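PDB 3K6K: Esterase/lipase, which probably hydrolyses carboxylic ester bonds as a bacterial homologue of hormone-sensitive lipase with an alpha/beta hydrolase fold. Local coordinates for residues 83-88 and 152-157; 115-120 and 132-137; 175-180 and 239-244. All coordinates share one frame; numbering follows the deposited sequence.

Interaction 1: residues 83-88 and 152-157; sequences ILYFHG and IIAGDS
Tyr85 carries CG anti to its backbone N (chi1 -165°), which sends the ring out over the neighbouring strand, and Asp156 meets it with CG set between the backbone N and the carbonyl carbon (chi1 61°). The carboxylate reaches the ring at its edge, with the two planes 33° apart, and OD1 of Asp156 accepts a hydrogen bond from OH of Tyr85. The 2.3 Å from Tyr85 OH to Asp156 OD1 is too short to be taken literally. One face of the same ring rests on the other strand: Gly155 CA makes a CH-pi contact 3.9 Å from the centroid, Ala154 O lies over the rim, and Ala154 CB touches Tyr85 CD2 at 3.6 Å. These are central parallel strands of the alpha/beta hydrolase sheet. Residues 152-157 run into what is probably the nucleophile elbow, with Ser157 the likely nucleophile, while His87 and Gly88 begin the HGGG sequence that shapes the oxyanion hole in hormone-sensitive lipase relatives. On the opposite face of the sheet, Phe86 brings CE2 to within 3.4 Å of Ile153 CG2, its ring oblique to the methyl, and Leu84 CB approaches Ile153 CD1. Helices 129-145 and 158-172 cover this face. Leu84 N bonds to Ile152 O at 2.8 Å, followed by Ala154 N to Leu84 O and Phe86 N to Ala154 O. The ladder fades at a weak bond from Asp156 N to Phe86 O (3.4 Å). A side chain on Gly88 would collide with Asp156 and Ser157, and one on Gly155 would strike Phe86 O.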
loop_
_atom_site.group_PDB
_atom_site.type_symbol
_atom_site.label_atom_id
_atom_site.label_comp_id
_atom_site.label_asym_id
_atom_site.label_seq_id
_atom_site.Cartn_x
_atom_site.Cartn_y
_atom_site.Cartn_z
ATOM N N ILE A 83 0.493 7.696 21.889
ATOM C CA ILE A 83 1.344 7.423 20.759
ATOM C C ILE A 83 2.792 7.370 21.273
ATOM O O ILE A 83 3.295 8.323 21.874
ATOM C CB ILE A 83 1.244 8.511 19.574
ATOM C CG1 ILE A 83 -0.212 8.745 19.125
ATOM C CG2 ILE A 83 2.125 8.087 18.391
ATOM C CD1 ILE A 83 -0.422 9.885 18.123
ATOM N N LEU A 84 3.472 6.270 21.031
ATOM C CA LEU A 84 4.821 6.206 21.434
ATOM C C LEU A 84 5.629 6.428 20.151
ATOM O O LEU A 84 5.575 5.579 19.276
ATOM C CB LEU A 84 5.110 4.817 22.006
ATOM C CG LEU A 84 6.568 4.530 22.385
ATOM C CD1 LEU A 84 7.095 5.717 23.263
ATOM C CD2 LEU A 84 6.724 3.179 23.114
ATOM N N TYR A 85 6.354 7.557 20.066
ATOM C CA TYR A 85 7.028 7.997 18.832
ATOM C C TYR A 85 8.576 7.816 18.812
ATOM O O TYR A 85 9.265 8.240 19.742
ATOM C CB TYR A 85 6.650 9.455 18.460
ATOM C CG TYR A 85 7.027 9.788 17.030
ATOM C CD1 TYR A 85 8.323 10.199 16.707
ATOM C CD2 TYR A 85 6.080 9.660 15.985
ATOM C CE1 TYR A 85 8.675 10.445 15.364
ATOM C CE2 TYR A 85 6.406 9.905 14.671
ATOM C CZ TYR A 85 7.710 10.300 14.354
ATOM O OH TYR A 85 8.055 10.532 13.037
ATOM N N PHE A 86 9.113 7.269 17.724
ATOM C CA PHE A 86 10.551 7.220 17.562
ATOM C C PHE A 86 11.014 8.072 16.361
ATOM O O PHE A 86 10.578 7.851 15.257
ATOM C CB PHE A 86 11.060 5.770 17.399
ATOM C CG PHE A 86 10.457 4.796 18.341
ATOM C CD1 PHE A 86 10.545 4.983 19.718
ATOM C CD2 PHE A 86 9.807 3.659 17.863
ATOM C CE1 PHE A 86 9.990 4.059 20.594
ATOM C CE2 PHE A 86 9.236 2.712 18.739
ATOM C CZ PHE A 86 9.325 2.911 20.098
ATOM N N HIS A 87 11.916 9.026 16.574
ATOM C CA HIS A 87 12.336 9.955 15.529
ATOM C C HIS A 87 13.329 9.287 14.570
ATOM O O HIS A 87 13.886 8.265 14.868
ATOM C CB HIS A 87 12.980 11.208 16.175
ATOM C CG HIS A 87 14.312 10.930 16.786
ATOM N ND1 HIS A 87 14.479 10.641 18.127
ATOM C CD2 HIS A 87 15.528 10.789 16.217
ATOM C CE1 HIS A 87 15.763 10.425 18.363
ATOM N NE2 HIS A 87 16.412 10.496 17.219
ATOM N N GLY A 88 13.519 9.867 13.404
ATOM C CA GLY A 88 14.462 9.332 12.467
ATOM C C GLY A 88 15.720 10.150 12.513
ATOM O O GLY A 88 15.857 11.072 13.380
ATOM N N ILE A 152 -0.492 3.389 20.024
ATOM C CA ILE A 152 0.083 3.264 18.689
ATOM C C ILE A 152 1.606 3.500 18.705
ATOM O O ILE A 152 2.124 4.323 19.465
ATOM C CB ILE A 152 -0.538 4.291 17.752
ATOM C CG1 ILE A 152 -2.069 4.070 17.616
ATOM C CG2 ILE A 152 0.182 4.244 16.421
ATOM C CD1 ILE A 152 -2.473 2.837 16.686
ATOM N N ILE A 153 2.331 2.806 17.846
ATOM C CA ILE A 153 3.761 3.030 17.770
ATOM C C ILE A 153 4.039 3.622 16.396
ATOM O O ILE A 153 3.646 3.021 15.385
ATOM C CB ILE A 153 4.551 1.765 17.898
ATOM C CG1 ILE A 153 3.927 0.851 18.931
ATOM C CG2 ILE A 153 5.979 2.064 18.195
ATOM C CD1 ILE A 153 4.163 1.223 20.371
ATOM N N ALA A 154 4.708 4.796 16.394
ATOM C CA ALA A 154 4.931 5.612 15.207
ATOM C C ALA A 154 6.387 6.057 15.125
ATOM O O ALA A 154 7.106 6.034 16.098
ATOM C CB ALA A 154 4.020 6.802 15.223
ATOM N N GLY A 155 6.827 6.472 13.957
ATOM C CA GLY A 155 8.251 6.732 13.756
ATOM C C GLY A 155 8.601 6.894 12.278
ATOM O O GLY A 155 7.908 6.346 11.396
ATOM N N ASP A 156 9.647 7.666 12.009
ATOM C CA ASP A 156 10.073 7.930 10.640
ATOM C C ASP A 156 11.520 7.393 10.355
ATOM O O ASP A 156 12.349 7.215 11.268
ATOM C CB ASP A 156 9.892 9.406 10.286
ATOM C CG ASP A 156 10.717 10.337 11.187
ATOM O OD1 ASP A 156 10.297 10.641 12.358
ATOM O OD2 ASP A 156 11.791 10.743 10.732
ATOM N N SER A 157 11.844 7.134 9.113
ATOM C CA SER A 157 13.188 6.719 8.754
ATOM C C SER A 157 13.640 5.591 9.744
ATOM O O SER A 157 13.043 4.560 9.794
ATOM C CB SER A 157 14.105 7.991 8.668
ATOM O OG SER A 157 15.483 7.817 8.332
#

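Interaction 2: residues 115-120 and 132-137; sequences WSLDYR and DDCVAA
Leu117 points its forked end into the side of the helix at 132-137, with one methyl for each of two shallow places. CD1 presses on Ala137 CB at 3.5 Å, tighter than ordinary van der Waals contact, and the small alanine lets the leucine sit this close. CD2 lies beside Cys134 SG at 4.0 Å. The same sulfur stands obliquely to the Tyr119 ring, 5.2 Å from its centroid, while the tyrosine hydroxyl reaches away to bond with His87 O. Nearer the segment's start, Asp133 packs against the loop at Tyr119 and Arg120: its CB meets Tyr119 CB at 4.0 Å, and OD2 takes the Arg120 N-H at 2.9 Å through its anti lone pair. Arg120, bent at chi3, turns one guanidinium face to the carboxylate, Asp133 OD2 over it near the rim with the planes 81° apart, and NH1 forms a salt bridge with OD1. An alanine in place of Asp133 would probably leave Arg120 without its salt-bridge mate, its backbone N-H without this acceptor, and the loop less firmly held. Residues 115-117 and 132-137 run at 156° to each other, packed as in the beta-alpha-beta crossovers of the alpha/beta hydrolase fold.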
loop_
_atom_site.group_PDB
_atom_site.type_symbol
_atom_site.label_atom_id
_atom_site.label_comp_id
_atom_site.label_asym_id
_atom_site.label_seq_id
_atom_site.Cartn_x
_atom_site.Cartn_y
_atom_site.Cartn_z
ATOM N N TRP A 115 4.479 10.568 23.180
ATOM C CA TRP A 115 5.661 10.494 24.012
ATOM C C TRP A 115 6.747 10.299 22.987
ATOM O O TRP A 115 6.852 9.210 22.445
ATOM C CB TRP A 115 5.640 9.213 24.856
ATOM C CG TRP A 115 4.478 9.128 25.805
ATOM C CD1 TRP A 115 3.184 8.874 25.487
ATOM C CD2 TRP A 115 4.515 9.313 27.237
ATOM N NE1 TRP A 115 2.405 8.880 26.613
ATOM C CE2 TRP A 115 3.195 9.146 27.706
ATOM C CE3 TRP A 115 5.546 9.612 28.165
ATOM C CZ2 TRP A 115 2.848 9.283 29.081
ATOM C CZ3 TRP A 115 5.224 9.723 29.530
ATOM C CH2 TRP A 115 3.870 9.555 29.978
ATOM N N SER A 116 7.527 11.344 22.719
ATOM C CA SER A 116 8.580 11.257 21.731
ATOM C C SER A 116 9.880 10.845 22.391
ATOM O O SER A 116 10.491 11.594 23.197
ATOM C CB SER A 116 8.687 12.563 20.910
ATOM O OG SER A 116 9.719 12.458 19.928
ATOM N N LEU A 117 10.306 9.634 22.078
ATOM C CA LEU A 117 11.368 9.040 22.847
ATOM C C LEU A 117 12.702 9.597 22.463
ATOM O O LEU A 117 12.958 9.715 21.301
ATOM C CB LEU A 117 11.377 7.538 22.644
ATOM C CG LEU A 117 12.287 6.830 23.619
ATOM C CD1 LEU A 117 11.496 6.662 24.930
ATOM C CD2 LEU A 117 12.798 5.490 23.066
ATOM N N ASP A 118 13.556 9.940 23.441
ATOM C CA ASP A 118 14.992 10.215 23.165
ATOM C C ASP A 118 15.824 8.937 23.271
ATOM O O ASP A 118 16.753 8.845 24.086
ATOM C CB ASP A 118 15.556 11.324 24.098
ATOM C CG ASP A 118 16.688 12.155 23.466
ATOM O OD1 ASP A 118 17.504 11.687 22.639
ATOM O OD2 ASP A 118 16.748 13.333 23.810
ATOM N N TYR A 119 15.487 7.922 22.473
ATOM C CA TYR A 119 16.286 6.686 22.462
ATOM C C TYR A 119 17.722 7.021 22.171
ATOM O O TYR A 119 17.995 8.049 21.623
ATOM C CB TYR A 119 15.771 5.657 21.434
ATOM C CG TYR A 119 15.886 6.093 20.006
ATOM C CD1 TYR A 119 17.057 5.864 19.286
ATOM C CD2 TYR A 119 14.824 6.702 19.359
ATOM C CE1 TYR A 119 17.158 6.280 17.968
ATOM C CE2 TYR A 119 14.914 7.136 18.008
ATOM C CZ TYR A 119 16.079 6.929 17.355
ATOM O OH TYR A 119 16.176 7.316 16.056
ATOM N N ARG A 120 18.627 6.121 22.542
ATOM C CA ARG A 120 20.058 6.303 22.392
ATOM C C ARG A 120 20.517 6.176 20.975
ATOM O O ARG A 120 20.161 5.219 20.266
ATOM C CB ARG A 120 20.839 5.286 23.256
ATOM C CG ARG A 120 21.314 5.847 24.591
ATOM C CD ARG A 120 21.445 4.850 25.721
ATOM N NE ARG A 120 21.501 3.454 25.299
ATOM C CZ ARG A 120 20.855 2.490 25.950
ATOM N NH1 ARG A 120 20.104 2.830 26.983
ATOM N NH2 ARG A 120 20.916 1.220 25.570
ATOM N N ASP A 132 16.694 -1.535 22.757
ATOM C CA ASP A 132 16.312 -1.907 24.137
ATOM C C ASP A 132 15.591 -0.764 24.821
ATOM O O ASP A 132 14.679 -0.987 25.612
ATOM C CB ASP A 132 17.477 -2.346 24.998
ATOM C CG ASP A 132 18.263 -3.478 24.396
ATOM O OD1 ASP A 132 19.484 -3.456 24.638
ATOM O OD2 ASP A 132 17.679 -4.366 23.700
ATOM N N ASP A 133 15.987 0.457 24.461
ATOM C CA ASP A 133 15.390 1.670 24.936
ATOM C C ASP A 133 13.882 1.752 24.536
ATOM O O ASP A 133 12.960 2.019 25.391
ATOM C CB ASP A 133 16.183 2.817 24.285
ATOM C CG ASP A 133 17.482 3.204 25.051
ATOM O OD1 ASP A 133 17.829 2.554 26.076
ATOM O OD2 ASP A 133 18.153 4.202 24.624
ATOM N N CYS A 134 13.624 1.496 23.239
ATOM C CA CYS A 134 12.233 1.483 22.687
ATOM C C CYS A 134 11.344 0.484 23.427
ATOM O O CYS A 134 10.247 0.834 23.905
ATOM C CB CYS A 134 12.234 1.244 21.171
ATOM S SG CYS A 134 12.935 2.632 20.223
ATOM N N VAL A 135 11.863 -0.727 23.607
ATOM C CA VAL A 135 11.178 -1.791 24.388
ATOM C C VAL A 135 10.958 -1.395 25.816
ATOM O O VAL A 135 9.854 -1.547 26.386
ATOM C CB VAL A 135 11.994 -3.100 24.408
ATOM C CG1 VAL A 135 11.214 -4.195 25.070
ATOM C CG2 VAL A 135 12.367 -3.491 23.007
ATOM N N ALA A 136 11.999 -0.870 26.424
ATOM C CA ALA A 136 11.883 -0.455 27.814
ATOM C C ALA A 136 10.805 0.601 27.918
ATOM O O ALA A 136 9.971 0.531 28.811
ATOM C CB ALA A 136 13.188 0.033 28.328
ATOM N N ALA A 137 10.764 1.538 26.958
ATOM C CA ALA A 137 9.766 2.618 27.012
ATOM C C ALA A 137 8.335 2.069 26.872
ATOM O O ALA A 137 7.418 2.438 27.620
ATOM C CB ALA A 137 10.068 3.642 25.930
#

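Interaction 3: residues 175-180 and 239-244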
loop_
_atom_site.group_PDB
_atom_site.type_symbol
_atom_site.label_atom_id
_atom_site.label_comp_id
_atom_site.label_asym_id
_atom_site.label_seq_id
_atom_site.Cartn_x
_atom_site.Cartn_y
_atom_site.Cartn_z
ATOM N N LEU A 175 5.466 -9.388 25.670
ATOM C CA LEU A 175 4.659 -8.193 25.917
ATOM C C LEU A 175 3.466 -8.180 24.959
ATOM O O LEU A 175 3.600 -8.595 23.813
ATOM C CB LEU A 175 5.540 -6.948 25.739
ATOM C CG LEU A 175 6.348 -6.549 26.971
ATOM C CD1 LEU A 175 7.268 -5.351 26.680
ATOM C CD2 LEU A 175 5.350 -6.277 28.140
ATOM N N PRO A 176 2.305 -7.697 25.408
ATOM C CA PRO A 176 1.207 -7.673 24.433
ATOM C C PRO A 176 1.556 -6.750 23.256
ATOM O O PRO A 176 2.581 -6.058 23.319
ATOM C CB PRO A 176 0.011 -7.124 25.220
ATOM C CG PRO A 176 0.581 -6.497 26.455
ATOM C CD PRO A 176 1.949 -7.092 26.700
ATOM N N MET A 177 0.737 -6.775 22.195
ATOM C CA MET A 177 0.937 -5.933 21.019
ATOM C C MET A 177 -0.017 -4.749 21.075
ATOM O O MET A 177 -1.126 -4.884 21.554
ATOM C CB MET A 177 0.751 -6.713 19.718
ATOM C CG MET A 177 1.863 -7.718 19.375
ATOM S SD MET A 177 3.519 -7.003 19.220
ATOM C CE MET A 177 4.333 -8.197 18.245
ATOM N N PRO A 178 0.425 -3.590 20.548
ATOM C CA PRO A 178 -0.290 -2.349 20.550
ATOM C C PRO A 178 -1.432 -2.352 19.560
ATOM O O PRO A 178 -1.570 -3.276 18.798
ATOM C CB PRO A 178 0.749 -1.330 20.110
ATOM C CG PRO A 178 2.058 -1.990 20.191
ATOM C CD PRO A 178 1.790 -3.443 19.990
ATOM N N ALA A 179 -2.272 -1.311 19.620
ATOM C CA ALA A 179 -3.359 -1.179 18.662
ATOM C C ALA A 179 -2.915 -1.028 17.195
ATOM O O ALA A 179 -3.694 -1.340 16.346
ATOM C CB ALA A 179 -4.292 -0.062 19.074
ATOM N N GLY A 180 -1.683 -0.589 16.912
ATOM C CA GLY A 180 -1.172 -0.429 15.511
ATOM C C GLY A 180 0.256 0.137 15.393
ATOM O O GLY A 180 0.838 0.624 16.347
ATOM N N GLY A 239 2.513 -11.933 13.463
ATOM C CA GLY A 239 1.852 -11.606 14.736
ATOM C C GLY A 239 2.008 -10.162 15.137
ATOM O O GLY A 239 1.445 -9.699 16.168
ATOM N N LEU A 240 2.769 -9.428 14.326
ATOM C CA LEU A 240 2.752 -7.961 14.415
ATOM C C LEU A 240 1.362 -7.404 14.125
ATOM O O LEU A 240 0.611 -8.017 13.348
ATOM C CB LEU A 240 3.790 -7.382 13.481
ATOM C CG LEU A 240 5.238 -7.637 13.946
ATOM C CD1 LEU A 240 6.140 -6.876 13.045
ATOM C CD2 LEU A 240 5.519 -7.234 15.399
ATOM N N PRO A 241 1.010 -6.281 14.765
ATOM C CA PRO A 241 -0.251 -5.544 14.671
ATOM C C PRO A 241 -0.400 -4.706 13.389
ATOM O O PRO A 241 0.577 -4.523 12.625
ATOM C CB PRO A 241 -0.207 -4.606 15.883
ATOM C CG PRO A 241 1.165 -4.599 16.378
ATOM C CD PRO A 241 1.963 -5.656 15.704
ATOM N N GLU A 242 -1.592 -4.209 13.110
ATOM C CA GLU A 242 -1.789 -3.548 11.809
ATOM C C GLU A 242 -0.860 -2.373 11.505
ATOM O O GLU A 242 -0.573 -1.550 12.365
ATOM C CB GLU A 242 -3.220 -3.220 11.527
ATOM C CG GLU A 242 -3.971 -2.661 12.669
ATOM C CD GLU A 242 -5.494 -2.806 12.474
ATOM O OE1 GLU A 242 -5.985 -2.649 11.336
ATOM O OE2 GLU A 242 -6.201 -3.027 13.471
ATOM N N MET A 243 -0.417 -2.309 10.253
ATOM C CA MET A 243 0.574 -1.358 9.834
ATOM C C MET A 243 -0.029 -0.364 8.839
ATOM O O MET A 243 -0.785 -0.760 7.937
ATOM C CB MET A 243 1.706 -2.109 9.169
ATOM C CG MET A 243 2.596 -2.931 10.099
ATOM S SD MET A 243 3.860 -3.693 9.044
ATOM C CE MET A 243 4.991 -4.544 10.158
ATOM N N LEU A 244 0.271 0.928 9.048
ATOM C CA LEU A 244 0.025 1.969 8.064
ATOM C C LEU A 244 1.420 2.494 7.752
ATOM O O LEU A 244 2.157 2.867 8.663
ATOM C CB LEU A 244 -0.881 3.055 8.630
ATOM C CG LEU A 244 -1.208 4.235 7.665
ATOM C CD1 LEU A 244 -2.248 3.859 6.507
ATOM C CD2 LEU A 244 -1.643 5.474 8.456
HETATM O O HOH W 1 -3.531 -4.475 15.111
HETATM O O HOH W 2 -6.879 -2.071 15.609
#
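Met177 stands at about a right angle to the ring of Pro241, its CB 4.0 Å from Pro241 CG. The chain then bends at chi2 (-59°), which carries SD alongside Pro241 CD and turns the terminal methyl towards the next side chain. There CE meets Leu240 CD2 tip to tip at 3.2 Å, a tight approach for two methyls. Leu240 itself starts away from Met177, and it is the end of its side chain that returns to make the touch while also packing on Thr164 and Leu168 of helix 158-172. The second pairing is between prolines, whose rings cross obliquely: Pro241 CG lies 3.8 Å from Pro178 CD, and Pro241 CB is 3.5 Å from the carbonyl oxygen Pro178 O. Further on, Gly180 CA comes within 3.4 Å of Glu242 O as the two segments draw together to enter neighbouring strands, 180-184 and 243-248, of the hydrolase sheet. Polar linkage between the segments runs through water. One molecule accepts from Glu242 N at 2.8 Å and gives a weak bond to Ala179 O; a second, bonded weakly to Ala179 O, sits near Glu242 OE2 at a distance too short to be trusted. The other carboxylate oxygen, OE1, is held in a salt bridge by Arg307. With no direct hydrogen bond between the two segments, and with prolines that lack an N-H facing each other, cohesion here rests on apolar contact and bridging solvent.

From the N terminus, strand 82-86 opens the longest of the three loops, which interaction 1 closes when strand 151-156 arrives beside it. Interaction 2 is nested inside that loop, closing a short excursion from strand 113-117 to helix 129-145; the helix then leads on to strand 151-156. The two touch, with Ile83 O bonding to Trp115 N and Phe86 packing on Cys134. Interaction 3 follows in series, closing a separate loop from residues 175-180, after helix 158-172, to residues 239-244. It joins interaction 1 through Ile153 N and Gly180 O, but only approaches interaction 2. Interactions 1 and 3 join neighbouring parallel strands of one sheet at different places, while interaction 2 fastens helix 129-145 to it.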